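PDB 3RHG: putative phophotriesterase from Proteus mirabilis, which binds two zinc ions per subunit and, judging by its phosphotriesterase family, probably hydrolyses ester bonds. Local coordinates for residues V270-V274 and F316-L320. Residues are numbered along the deposited sequence; the frame is centred on the assembly and turned at random.
Sequences VMDTV and FLSLL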
loop_
_atom_site.group_PDB
_atom_site.type_symbol
_atom_site.label_atom_id
_atom_site.label_comp_id
_atom_site.label_asym_id
_atom_site.label_seq_id
_atom_site.Cartn_x
_atom_site.Cartn_y
_atom_site.Cartn_z
ATOM N N VAL A 270 -3.883 -5.772 2.048
ATOM C CA VAL A 270 -4.450 -6.901 1.330
ATOM C C VAL A 270 -4.055 -8.217 1.993
ATOM O O VAL A 270 -4.909 -9.074 2.217
ATOM C CB VAL A 270 -4.067 -6.884 -0.164
ATOM C CG1 VAL A 270 -4.522 -8.176 -0.832
ATOM C CG2 VAL A 270 -4.689 -5.640 -0.869
ATOM N N MET A 271 -2.767 -8.395 2.300
ATOM C CA MET A 271 -2.336 -9.647 2.927
ATOM C C MET A 271 -2.984 -9.863 4.294
ATOM O O MET A 271 -3.270 -11.001 4.659
ATOM C CB MET A 271 -0.805 -9.740 3.038
ATOM C CG MET A 271 -0.089 -9.883 1.700
ATOM S SD MET A 271 -0.738 -11.185 0.628
ATOM C CE MET A 271 -0.302 -12.651 1.541
ATOM N N ASP A 272 -3.220 -8.787 5.053
ATOM C CA ASP A 272 -3.946 -8.905 6.334
ATOM C C ASP A 272 -5.308 -9.536 6.063
ATOM O O ASP A 272 -5.786 -10.391 6.808
ATOM C CB ASP A 272 -4.233 -7.527 6.981
ATOM C CG ASP A 272 -3.013 -6.864 7.607
ATOM O OD1 ASP A 272 -2.060 -7.566 8.029
ATOM O OD2 ASP A 272 -3.046 -5.591 7.707
ATOM N N THR A 273 -5.975 -9.046 5.031
ATOM C CA THR A 273 -7.355 -9.486 4.756
ATOM C C THR A 273 -7.371 -10.888 4.134
ATOM O O THR A 273 -8.283 -11.670 4.390
ATOM C CB THR A 273 -8.065 -8.448 3.912
ATOM O OG1 THR A 273 -8.175 -7.264 4.717
ATOM C CG2 THR A 273 -9.477 -8.902 3.525
ATOM N N VAL A 274 -6.345 -11.215 3.345
ATOM C CA VAL A 274 -6.186 -12.593 2.862
ATOM C C VAL A 274 -6.185 -13.551 4.059
ATOM O O VAL A 274 -6.904 -14.541 4.068
ATOM C CB VAL A 274 -4.888 -12.766 2.042
ATOM C CG1 VAL A 274 -4.607 -14.240 1.744
ATOM C CG2 VAL A 274 -4.980 -11.963 0.732
ATOM N N PHE A 316 -7.026 -10.806 -5.402
ATOM C CA PHE A 316 -7.392 -11.349 -4.085
ATOM C C PHE A 316 -7.704 -12.865 -4.146
ATOM O O PHE A 316 -7.242 -13.628 -3.285
ATOM C CB PHE A 316 -8.561 -10.580 -3.470
ATOM C CG PHE A 316 -8.815 -10.934 -2.035
ATOM C CD1 PHE A 316 -8.016 -10.393 -1.033
ATOM C CD2 PHE A 316 -9.857 -11.800 -1.685
ATOM C CE1 PHE A 316 -8.227 -10.710 0.314
ATOM C CE2 PHE A 316 -10.094 -12.133 -0.332
ATOM C CZ PHE A 316 -9.271 -11.559 0.679
ATOM N N LEU A 317 -8.474 -13.298 -5.148
ATOM C CA LEU A 317 -8.796 -14.728 -5.263
ATOM C C LEU A 317 -7.541 -15.570 -5.518
ATOM O O LEU A 317 -7.461 -16.713 -5.045
ATOM C CB LEU A 317 -9.866 -14.986 -6.342
ATOM C CG LEU A 317 -11.231 -14.327 -6.061
ATOM C CD1 LEU A 317 -12.287 -14.797 -7.077
ATOM C CD2 LEU A 317 -11.708 -14.609 -4.650
ATOM N N SER A 318 -6.566 -15.023 -6.258
ATOM C CA SER A 318 -5.275 -15.714 -6.486
ATOM C C SER A 318 -4.486 -15.833 -5.195
ATOM O O SER A 318 -3.856 -16.867 -4.921
ATOM C CB SER A 318 -4.410 -14.966 -7.512
ATOM O OG SER A 318 -4.932 -15.131 -8.803
ATOM N N LEU A 319 -4.494 -14.759 -4.408
ATOM C CA LEU A 319 -3.833 -14.789 -3.124
ATOM C C LEU A 319 -4.447 -15.832 -2.188
ATOM O O LEU A 319 -3.718 -16.508 -1.456
ATOM C CB LEU A 319 -3.837 -13.394 -2.485
ATOM C CG LEU A 319 -2.976 -12.344 -3.207
ATOM C CD1 LEU A 319 -3.069 -10.960 -2.495
ATOM C CD2 LEU A 319 -1.522 -12.817 -3.347
ATOM N N LEU A 320 -5.776 -15.963 -2.196
ATOM C CA LEU A 320 -6.420 -17.019 -1.394
ATOM C C LEU A 320 -5.996 -18.409 -1.834
ATOM O O LEU A 320 -5.818 -19.298 -0.998
ATOM C CB LEU A 320 -7.950 -16.912 -1.432
ATOM C CG LEU A 320 -8.605 -15.734 -0.725
ATOM C CD1 LEU A 320 -10.136 -15.732 -1.006
ATOM C CD2 LEU A 320 -8.296 -15.785 0.786
#
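V274 drops between F316 and L319, and the packing of two outer helices in an amidohydrolase (βα)8-barrel illustrates how a branched side chain on one helix can fit the hollow between two larger ones on its neighbour. The bump is V274 CG2, which lies 3.5 Å from F316 CE1 and 3.7 Å from L319 CB. Its sister methyl CG1 meets L320 CD2 at 4.1 Å.

F316 intrudes in the reverse direction. With CG anti to its own N (chi1 -170°), the ring reaches across to helix 270-282, placing the edge of the ring near V270 CG1 and the carbonyl of T273, whereas V274 CG2 approaches obliquely. F316 also packs on L291 of strand 289-291, the last strand of the barrel, which ties the contact to the barrel wall.

The axes of the short segments pass 10.2 Å apart at closest approach, with a crossing angle of -53°, and the side-chain contacts are mainly apolar, with backbone carbonyls at the margin. The second subunit adds its own Y60 against V270, S260 against M271 and Y39 against L319, so the seam runs into the dimer interface. There M271, bent at chi2 and chi3, curls back until SD rests 3.9 Å from L319 CD1, the methyl that also touches V270 CG1 at 3.6 Å.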